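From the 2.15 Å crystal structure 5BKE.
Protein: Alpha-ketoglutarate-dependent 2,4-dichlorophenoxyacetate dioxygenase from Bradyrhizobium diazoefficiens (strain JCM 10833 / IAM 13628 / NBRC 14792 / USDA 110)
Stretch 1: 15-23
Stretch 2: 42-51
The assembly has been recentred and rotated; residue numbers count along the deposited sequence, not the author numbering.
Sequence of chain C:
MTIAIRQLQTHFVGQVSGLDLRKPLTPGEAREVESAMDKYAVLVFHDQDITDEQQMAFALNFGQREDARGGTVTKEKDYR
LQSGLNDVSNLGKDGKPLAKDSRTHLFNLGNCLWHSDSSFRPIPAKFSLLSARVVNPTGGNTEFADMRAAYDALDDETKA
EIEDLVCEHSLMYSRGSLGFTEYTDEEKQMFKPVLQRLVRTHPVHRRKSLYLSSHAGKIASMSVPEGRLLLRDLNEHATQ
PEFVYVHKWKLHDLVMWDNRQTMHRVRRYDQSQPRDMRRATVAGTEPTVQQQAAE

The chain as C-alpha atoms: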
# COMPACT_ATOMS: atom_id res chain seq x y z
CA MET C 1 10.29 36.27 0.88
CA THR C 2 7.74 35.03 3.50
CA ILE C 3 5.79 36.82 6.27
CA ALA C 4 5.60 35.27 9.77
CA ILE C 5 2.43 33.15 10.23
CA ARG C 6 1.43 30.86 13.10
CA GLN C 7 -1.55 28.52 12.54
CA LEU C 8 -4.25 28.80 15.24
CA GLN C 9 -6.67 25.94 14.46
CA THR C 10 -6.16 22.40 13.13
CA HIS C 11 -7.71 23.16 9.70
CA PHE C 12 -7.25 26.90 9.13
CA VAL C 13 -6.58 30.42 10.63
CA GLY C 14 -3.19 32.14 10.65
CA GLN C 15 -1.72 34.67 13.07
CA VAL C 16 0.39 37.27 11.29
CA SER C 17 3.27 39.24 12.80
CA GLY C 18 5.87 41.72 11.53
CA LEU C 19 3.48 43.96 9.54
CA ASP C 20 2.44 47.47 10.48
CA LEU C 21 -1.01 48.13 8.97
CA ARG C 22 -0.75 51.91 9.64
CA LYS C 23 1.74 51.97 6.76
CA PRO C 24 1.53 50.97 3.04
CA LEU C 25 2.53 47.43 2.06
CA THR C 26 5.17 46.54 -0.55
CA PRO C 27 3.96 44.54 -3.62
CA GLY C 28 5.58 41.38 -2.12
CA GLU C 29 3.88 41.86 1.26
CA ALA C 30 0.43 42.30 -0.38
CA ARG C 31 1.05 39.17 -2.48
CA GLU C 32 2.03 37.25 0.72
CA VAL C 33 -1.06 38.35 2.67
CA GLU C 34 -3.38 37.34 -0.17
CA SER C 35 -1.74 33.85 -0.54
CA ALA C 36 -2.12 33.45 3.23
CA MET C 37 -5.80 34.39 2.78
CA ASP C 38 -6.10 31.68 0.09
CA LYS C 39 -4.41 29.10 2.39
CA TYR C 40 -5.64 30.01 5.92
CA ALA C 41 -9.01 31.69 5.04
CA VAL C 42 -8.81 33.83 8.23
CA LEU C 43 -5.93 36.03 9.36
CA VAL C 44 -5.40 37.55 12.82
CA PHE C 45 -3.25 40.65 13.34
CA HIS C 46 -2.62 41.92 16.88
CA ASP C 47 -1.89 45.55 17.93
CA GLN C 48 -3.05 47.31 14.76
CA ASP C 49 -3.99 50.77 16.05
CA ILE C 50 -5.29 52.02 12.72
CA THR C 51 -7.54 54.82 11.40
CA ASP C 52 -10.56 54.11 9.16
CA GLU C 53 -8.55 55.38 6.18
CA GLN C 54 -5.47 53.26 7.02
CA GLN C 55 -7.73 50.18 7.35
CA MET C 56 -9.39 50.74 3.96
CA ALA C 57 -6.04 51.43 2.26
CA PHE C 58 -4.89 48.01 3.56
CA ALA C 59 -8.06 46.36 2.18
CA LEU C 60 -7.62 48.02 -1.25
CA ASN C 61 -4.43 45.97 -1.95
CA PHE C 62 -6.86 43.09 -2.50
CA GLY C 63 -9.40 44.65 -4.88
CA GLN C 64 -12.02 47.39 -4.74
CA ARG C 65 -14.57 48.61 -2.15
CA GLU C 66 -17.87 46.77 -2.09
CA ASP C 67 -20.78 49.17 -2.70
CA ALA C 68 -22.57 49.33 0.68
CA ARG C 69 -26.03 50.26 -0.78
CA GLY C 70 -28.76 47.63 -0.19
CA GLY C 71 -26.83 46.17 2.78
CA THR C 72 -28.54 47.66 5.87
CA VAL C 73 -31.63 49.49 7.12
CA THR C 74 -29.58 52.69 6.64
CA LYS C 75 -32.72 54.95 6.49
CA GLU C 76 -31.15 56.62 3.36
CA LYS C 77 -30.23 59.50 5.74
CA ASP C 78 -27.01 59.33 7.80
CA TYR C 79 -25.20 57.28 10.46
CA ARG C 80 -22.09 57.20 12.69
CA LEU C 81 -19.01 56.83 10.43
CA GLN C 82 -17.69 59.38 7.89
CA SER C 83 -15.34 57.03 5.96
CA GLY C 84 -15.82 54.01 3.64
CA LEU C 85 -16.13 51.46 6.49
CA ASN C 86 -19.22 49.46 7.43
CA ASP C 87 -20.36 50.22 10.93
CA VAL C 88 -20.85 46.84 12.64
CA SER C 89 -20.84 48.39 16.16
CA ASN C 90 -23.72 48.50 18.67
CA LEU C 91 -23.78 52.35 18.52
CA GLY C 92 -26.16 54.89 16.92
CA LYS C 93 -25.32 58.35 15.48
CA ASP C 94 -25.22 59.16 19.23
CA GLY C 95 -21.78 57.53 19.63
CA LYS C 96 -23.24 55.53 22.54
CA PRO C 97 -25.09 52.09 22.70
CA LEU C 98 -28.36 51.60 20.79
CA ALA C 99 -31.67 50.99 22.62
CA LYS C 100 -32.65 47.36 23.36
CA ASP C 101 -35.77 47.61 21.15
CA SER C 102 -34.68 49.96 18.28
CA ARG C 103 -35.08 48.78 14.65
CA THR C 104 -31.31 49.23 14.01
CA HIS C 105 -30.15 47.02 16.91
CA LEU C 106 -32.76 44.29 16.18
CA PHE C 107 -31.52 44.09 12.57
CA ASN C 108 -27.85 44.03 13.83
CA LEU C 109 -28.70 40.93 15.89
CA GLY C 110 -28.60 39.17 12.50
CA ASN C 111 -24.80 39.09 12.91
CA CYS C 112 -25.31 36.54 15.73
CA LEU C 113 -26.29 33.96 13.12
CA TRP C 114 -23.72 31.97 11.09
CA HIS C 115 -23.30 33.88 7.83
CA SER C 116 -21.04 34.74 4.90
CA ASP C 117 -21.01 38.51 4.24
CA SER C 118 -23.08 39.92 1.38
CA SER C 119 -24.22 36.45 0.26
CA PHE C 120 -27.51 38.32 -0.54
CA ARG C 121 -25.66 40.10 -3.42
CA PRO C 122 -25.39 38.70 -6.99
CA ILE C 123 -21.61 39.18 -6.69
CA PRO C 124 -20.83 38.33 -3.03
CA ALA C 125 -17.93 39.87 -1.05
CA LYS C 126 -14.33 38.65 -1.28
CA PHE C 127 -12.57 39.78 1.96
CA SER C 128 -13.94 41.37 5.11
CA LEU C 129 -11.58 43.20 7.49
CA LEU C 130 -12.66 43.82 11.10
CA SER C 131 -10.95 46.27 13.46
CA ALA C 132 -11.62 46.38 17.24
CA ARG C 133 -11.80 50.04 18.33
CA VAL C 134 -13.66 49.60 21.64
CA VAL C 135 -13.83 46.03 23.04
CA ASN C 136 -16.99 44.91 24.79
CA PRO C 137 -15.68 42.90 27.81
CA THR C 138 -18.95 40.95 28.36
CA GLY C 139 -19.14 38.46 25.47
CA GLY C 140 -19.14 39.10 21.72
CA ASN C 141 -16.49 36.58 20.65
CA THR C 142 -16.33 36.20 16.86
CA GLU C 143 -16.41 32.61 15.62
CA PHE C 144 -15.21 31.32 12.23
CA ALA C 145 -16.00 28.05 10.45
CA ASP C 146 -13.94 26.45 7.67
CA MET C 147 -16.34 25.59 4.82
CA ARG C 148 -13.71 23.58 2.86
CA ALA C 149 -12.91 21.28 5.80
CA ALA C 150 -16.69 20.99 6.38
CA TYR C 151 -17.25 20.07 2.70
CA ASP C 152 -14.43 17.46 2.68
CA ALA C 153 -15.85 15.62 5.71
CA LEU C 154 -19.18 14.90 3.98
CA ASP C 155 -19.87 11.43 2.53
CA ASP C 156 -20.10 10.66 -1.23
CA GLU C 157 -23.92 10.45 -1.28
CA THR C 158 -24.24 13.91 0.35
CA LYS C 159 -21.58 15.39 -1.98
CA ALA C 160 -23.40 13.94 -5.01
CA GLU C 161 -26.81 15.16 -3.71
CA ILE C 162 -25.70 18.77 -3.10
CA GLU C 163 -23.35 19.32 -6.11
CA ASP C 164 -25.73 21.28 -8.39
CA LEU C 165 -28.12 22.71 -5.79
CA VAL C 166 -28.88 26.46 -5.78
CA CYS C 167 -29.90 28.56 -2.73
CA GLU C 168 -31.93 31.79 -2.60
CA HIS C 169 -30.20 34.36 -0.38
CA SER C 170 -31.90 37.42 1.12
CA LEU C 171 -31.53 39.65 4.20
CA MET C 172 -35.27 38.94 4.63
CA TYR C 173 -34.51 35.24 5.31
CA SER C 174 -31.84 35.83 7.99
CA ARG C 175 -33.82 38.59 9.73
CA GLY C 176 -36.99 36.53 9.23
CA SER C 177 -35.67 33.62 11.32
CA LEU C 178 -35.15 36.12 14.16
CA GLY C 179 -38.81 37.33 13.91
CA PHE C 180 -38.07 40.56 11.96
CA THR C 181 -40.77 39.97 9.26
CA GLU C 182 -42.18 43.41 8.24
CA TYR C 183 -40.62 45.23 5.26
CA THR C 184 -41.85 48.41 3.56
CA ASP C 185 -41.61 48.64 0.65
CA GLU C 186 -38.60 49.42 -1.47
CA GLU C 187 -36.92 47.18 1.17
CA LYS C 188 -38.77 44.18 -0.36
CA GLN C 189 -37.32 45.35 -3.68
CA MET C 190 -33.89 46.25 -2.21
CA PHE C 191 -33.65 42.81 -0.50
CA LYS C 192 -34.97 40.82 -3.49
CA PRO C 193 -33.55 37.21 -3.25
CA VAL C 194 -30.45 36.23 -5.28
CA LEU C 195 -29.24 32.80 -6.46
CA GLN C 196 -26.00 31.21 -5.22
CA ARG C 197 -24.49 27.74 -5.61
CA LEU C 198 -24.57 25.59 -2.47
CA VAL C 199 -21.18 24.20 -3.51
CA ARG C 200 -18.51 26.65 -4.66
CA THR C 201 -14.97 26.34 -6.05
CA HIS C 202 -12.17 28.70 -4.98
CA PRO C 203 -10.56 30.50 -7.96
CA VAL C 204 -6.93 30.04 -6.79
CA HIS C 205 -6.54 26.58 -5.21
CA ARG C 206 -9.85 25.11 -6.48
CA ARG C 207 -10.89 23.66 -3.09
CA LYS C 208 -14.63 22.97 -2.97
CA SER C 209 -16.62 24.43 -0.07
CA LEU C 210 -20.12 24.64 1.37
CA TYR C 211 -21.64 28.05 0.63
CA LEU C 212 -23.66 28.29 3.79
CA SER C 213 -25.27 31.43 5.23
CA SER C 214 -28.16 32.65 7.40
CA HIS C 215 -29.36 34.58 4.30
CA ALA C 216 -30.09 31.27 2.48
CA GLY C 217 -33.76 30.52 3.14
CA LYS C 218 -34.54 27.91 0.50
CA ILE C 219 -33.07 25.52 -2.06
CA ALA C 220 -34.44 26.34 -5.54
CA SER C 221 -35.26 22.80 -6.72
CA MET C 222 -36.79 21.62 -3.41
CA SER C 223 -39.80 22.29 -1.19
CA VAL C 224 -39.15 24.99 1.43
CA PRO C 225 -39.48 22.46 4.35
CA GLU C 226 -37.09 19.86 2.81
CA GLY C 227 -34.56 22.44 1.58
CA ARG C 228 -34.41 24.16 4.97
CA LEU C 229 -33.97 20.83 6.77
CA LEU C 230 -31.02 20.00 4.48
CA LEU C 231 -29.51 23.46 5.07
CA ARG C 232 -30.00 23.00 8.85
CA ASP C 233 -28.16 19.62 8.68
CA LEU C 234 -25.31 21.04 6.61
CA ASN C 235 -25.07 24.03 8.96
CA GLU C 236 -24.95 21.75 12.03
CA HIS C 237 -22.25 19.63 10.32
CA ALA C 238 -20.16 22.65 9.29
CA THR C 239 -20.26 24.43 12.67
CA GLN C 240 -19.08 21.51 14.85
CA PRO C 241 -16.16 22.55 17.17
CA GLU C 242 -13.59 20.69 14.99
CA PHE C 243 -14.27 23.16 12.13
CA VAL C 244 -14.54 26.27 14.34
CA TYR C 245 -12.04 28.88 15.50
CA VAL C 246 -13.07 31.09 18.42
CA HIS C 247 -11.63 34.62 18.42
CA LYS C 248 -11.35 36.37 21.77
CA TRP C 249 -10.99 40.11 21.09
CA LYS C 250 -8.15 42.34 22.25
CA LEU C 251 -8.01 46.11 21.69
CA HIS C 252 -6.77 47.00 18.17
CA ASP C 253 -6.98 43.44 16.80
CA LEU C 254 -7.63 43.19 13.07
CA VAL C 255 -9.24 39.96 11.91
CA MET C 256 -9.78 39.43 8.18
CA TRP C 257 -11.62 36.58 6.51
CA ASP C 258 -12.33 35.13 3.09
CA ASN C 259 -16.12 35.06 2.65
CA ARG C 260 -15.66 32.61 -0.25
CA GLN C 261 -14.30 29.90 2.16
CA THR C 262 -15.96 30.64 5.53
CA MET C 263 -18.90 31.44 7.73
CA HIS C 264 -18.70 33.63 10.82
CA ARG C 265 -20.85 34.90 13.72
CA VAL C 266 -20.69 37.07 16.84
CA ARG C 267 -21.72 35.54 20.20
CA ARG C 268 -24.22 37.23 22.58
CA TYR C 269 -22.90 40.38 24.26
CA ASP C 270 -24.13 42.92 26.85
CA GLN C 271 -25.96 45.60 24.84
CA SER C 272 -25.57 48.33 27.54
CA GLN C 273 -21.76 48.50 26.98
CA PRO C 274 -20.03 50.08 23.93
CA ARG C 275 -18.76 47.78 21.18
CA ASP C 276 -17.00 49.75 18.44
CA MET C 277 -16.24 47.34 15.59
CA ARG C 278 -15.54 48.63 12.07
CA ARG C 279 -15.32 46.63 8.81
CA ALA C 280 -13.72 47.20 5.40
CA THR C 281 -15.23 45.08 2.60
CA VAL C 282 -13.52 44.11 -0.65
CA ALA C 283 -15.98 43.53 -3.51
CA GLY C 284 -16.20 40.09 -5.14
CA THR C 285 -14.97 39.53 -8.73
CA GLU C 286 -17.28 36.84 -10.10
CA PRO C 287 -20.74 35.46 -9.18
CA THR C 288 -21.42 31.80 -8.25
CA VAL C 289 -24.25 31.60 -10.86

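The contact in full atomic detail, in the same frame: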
# COMPACT_ATOMS: atom_id res chain seq x y z
N GLN C 15 -2.08 33.45 12.34
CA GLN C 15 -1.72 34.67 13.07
C GLN C 15 -0.52 35.29 12.38
O GLN C 15 0.49 34.62 12.16
CB GLN C 15 -1.41 34.37 14.54
CG GLN C 15 -1.09 35.61 15.37
CD GLN C 15 -1.01 35.31 16.85
OE1 GLN C 15 -2.02 34.97 17.49
NE2 GLN C 15 0.17 35.46 17.42
N VAL C 16 -0.65 36.57 12.03
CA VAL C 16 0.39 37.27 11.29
C VAL C 16 1.13 38.27 12.17
O VAL C 16 0.51 39.04 12.90
CB VAL C 16 -0.18 37.99 10.05
CG1 VAL C 16 0.94 38.52 9.18
CG2 VAL C 16 -1.07 37.06 9.24
N SER C 17 2.45 38.27 12.08
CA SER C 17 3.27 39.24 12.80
C SER C 17 4.29 39.89 11.88
O SER C 17 4.58 39.35 10.81
CB SER C 17 3.96 38.58 14.01
OG SER C 17 4.69 37.44 13.60
N GLY C 18 4.81 41.04 12.28
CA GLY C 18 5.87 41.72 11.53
C GLY C 18 5.37 42.76 10.53
O GLY C 18 6.18 43.38 9.86
N LEU C 19 4.05 42.94 10.44
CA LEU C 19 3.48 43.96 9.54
C LEU C 19 2.80 45.08 10.31
O LEU C 19 2.08 44.84 11.27
CB LEU C 19 2.48 43.35 8.55
CG LEU C 19 2.92 42.31 7.52
CD1 LEU C 19 1.70 41.91 6.70
CD2 LEU C 19 4.03 42.80 6.60
N ASP C 20 3.05 46.31 9.87
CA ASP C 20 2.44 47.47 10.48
C ASP C 20 1.39 48.00 9.50
O ASP C 20 1.73 48.57 8.46
CB ASP C 20 3.53 48.50 10.82
CG ASP C 20 2.99 49.87 11.21
OD1 ASP C 20 1.84 49.99 11.71
OD2 ASP C 20 3.76 50.83 11.04
N LEU C 21 0.12 47.81 9.85
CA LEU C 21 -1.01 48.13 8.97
C LEU C 21 -1.38 49.62 8.92
O LEU C 21 -2.27 50.02 8.17
CB LEU C 21 -2.23 47.26 9.30
CG LEU C 21 -2.06 45.72 9.24
CD1 LEU C 21 -3.39 45.04 9.52
CD2 LEU C 21 -1.48 45.22 7.91
N ARG C 22 -0.69 50.44 9.73
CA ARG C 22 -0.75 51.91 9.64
C ARG C 22 -0.05 52.42 8.39
O ARG C 22 -0.33 53.54 7.93
CB ARG C 22 -0.08 52.55 10.86
CG ARG C 22 -0.94 52.60 12.11
CD ARG C 22 -0.26 51.98 13.32
NE ARG C 22 1.10 52.47 13.56
CZ ARG C 22 1.43 53.44 14.42
NH1 ARG C 22 0.50 54.06 15.14
NH2 ARG C 22 2.70 53.78 14.55
N LYS C 23 0.87 51.61 7.87
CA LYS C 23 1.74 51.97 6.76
C LYS C 23 1.43 51.16 5.49
O LYS C 23 0.97 50.01 5.60
CB LYS C 23 3.21 51.77 7.16
CG LYS C 23 3.73 52.71 8.23
CD LYS C 23 3.86 54.14 7.70
CE LYS C 23 3.98 55.14 8.83
NZ LYS C 23 5.25 54.94 9.59
N VAL C 42 -8.65 32.82 7.18
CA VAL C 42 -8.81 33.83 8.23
C VAL C 42 -7.42 34.21 8.73
O VAL C 42 -6.57 33.34 8.99
CB VAL C 42 -9.69 33.34 9.42
CG1 VAL C 42 -9.89 34.43 10.45
CG2 VAL C 42 -11.05 32.84 8.97
N LEU C 43 -7.19 35.51 8.86
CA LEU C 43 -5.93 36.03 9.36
C LEU C 43 -6.16 36.95 10.55
O LEU C 43 -7.10 37.75 10.55
CB LEU C 43 -5.13 36.73 8.25
CG LEU C 43 -4.60 35.90 7.07
CD1 LEU C 43 -3.80 36.80 6.14
CD2 LEU C 43 -3.77 34.68 7.51
N VAL C 44 -5.30 36.82 11.56
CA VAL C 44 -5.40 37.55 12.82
C VAL C 44 -4.15 38.41 12.96
O VAL C 44 -3.03 37.91 12.89
CB VAL C 44 -5.52 36.57 14.03
CG1 VAL C 44 -5.52 37.32 15.37
CG2 VAL C 44 -6.77 35.71 13.90
N PHE C 45 -4.35 39.72 13.12
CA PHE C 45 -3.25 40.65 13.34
C PHE C 45 -3.51 41.25 14.71
O PHE C 45 -4.62 41.72 14.97
CB PHE C 45 -3.24 41.79 12.30
CG PHE C 45 -2.95 41.35 10.88
CD1 PHE C 45 -3.94 40.74 10.09
CD2 PHE C 45 -1.71 41.62 10.30
CE1 PHE C 45 -3.68 40.37 8.78
CE2 PHE C 45 -1.44 41.25 8.98
CZ PHE C 45 -2.43 40.62 8.22
N HIS C 46 -2.50 41.26 15.57
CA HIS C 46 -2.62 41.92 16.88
C HIS C 46 -2.01 43.33 16.83
O HIS C 46 -1.15 43.62 16.00
CB HIS C 46 -1.97 41.07 17.99
CG HIS C 46 -2.63 39.73 18.19
ND1 HIS C 46 -3.94 39.60 18.61
CD2 HIS C 46 -2.17 38.47 18.03
CE1 HIS C 46 -4.25 38.32 18.70
NE2 HIS C 46 -3.19 37.61 18.35
N ASP C 47 -2.47 44.20 17.74
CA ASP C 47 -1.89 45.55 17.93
C ASP C 47 -1.81 46.34 16.62
O ASP C 47 -0.74 46.75 16.17
CB ASP C 47 -0.50 45.48 18.61
CG ASP C 47 -0.51 44.61 19.86
OD1 ASP C 47 -1.14 45.02 20.86
OD2 ASP C 47 0.11 43.52 19.83
N GLN C 48 -2.97 46.52 15.98
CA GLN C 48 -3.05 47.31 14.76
C GLN C 48 -3.93 48.53 15.02
O GLN C 48 -5.11 48.54 14.67
CB GLN C 48 -3.52 46.46 13.58
CG GLN C 48 -2.63 45.27 13.24
CD GLN C 48 -1.21 45.63 12.83
OE1 GLN C 48 -0.95 46.71 12.30
NE2 GLN C 48 -0.28 44.70 13.06
N ASP C 49 -3.32 49.53 15.66
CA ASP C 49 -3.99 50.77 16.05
C ASP C 49 -4.10 51.66 14.82
O ASP C 49 -3.25 52.52 14.56
CB ASP C 49 -3.19 51.46 17.17
CG ASP C 49 -3.88 52.70 17.74
OD1 ASP C 49 -5.02 53.04 17.34
OD2 ASP C 49 -3.27 53.33 18.63
N ILE C 50 -5.16 51.43 14.06
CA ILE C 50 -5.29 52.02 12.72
C ILE C 50 -6.49 52.99 12.65
O ILE C 50 -7.44 52.86 13.43
CB ILE C 50 -5.40 50.92 11.64
CG1 ILE C 50 -6.54 49.93 11.98
CG2 ILE C 50 -4.04 50.23 11.45
CD1 ILE C 50 -6.79 48.85 10.95
N THR C 51 -6.41 53.95 11.75
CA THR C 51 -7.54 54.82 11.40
C THR C 51 -8.43 54.11 10.37
O THR C 51 -8.02 53.13 9.75
CB THR C 51 -7.08 56.17 10.80
OG1 THR C 51 -6.37 55.93 9.58
CG2 THR C 51 -6.17 56.93 11.78
O HOH W 1 0.52 48.72 13.82

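Residues 15-23 and 42-51 meet first as two parallel strands and then as two loops. Gln15 pairs with Val44 in the sheet, their CA atoms 4.7 Å apart. The firm backbone link is Val16 N to Val44 O, 2.9 Å and almost straight at 176°. The same carbonyl also receives a CA-H...O contact, with Gln15 CA 3.5 Å from Val44 O. Beyond this the strands diverge, and side chains take over.

Gln48 does most of the polar work between the loops. Its amide satisfies two backbone groups of stretch 1. Gln48 NE2 donates to Leu19 O at 3.0 Å, and Gln48 OE1 accepts from Leu21 N at 2.9 Å. The amide thus spans a backbone donor and a backbone acceptor two residues apart. Gln48 NE2 also makes a weak bond to His46 O within its own stretch, 3.3 Å. Water 1 joins the stretches beside it, lying 2.9 Å from Gln48 OE1 and 2.8 Å from Asp20 OD1.

Asp20 OD1 also accepts from Arg22 N at 3.2 Å. Its salt bridge with Arg22 NE, also 3.2 Å, includes a weak hydrogen bond. Lys23 N donates to Asp20 O at 3.2 Å, closing a type I turn. Arg22 CD packs 3.3 Å from Asp49 O.

At the strand end, His46 NE2 donates weakly to Gln15 OE1, 3.0 Å at 142°. His46 ND1 is bonded elsewhere in the structure.

The buried Phe45 ring is the apolar centre. Val16 CB lies over one face, 3.9 Å from the ring centroid. Leu21 CD1 covers the opposite face at 4.1 Å from that centroid. Leu19 CD1 meets the edge, 3.9 Å from Phe45 CE2. Leu21 CB also packs against Ile50 CG2 at 4.1 Å, extending the apolar contact.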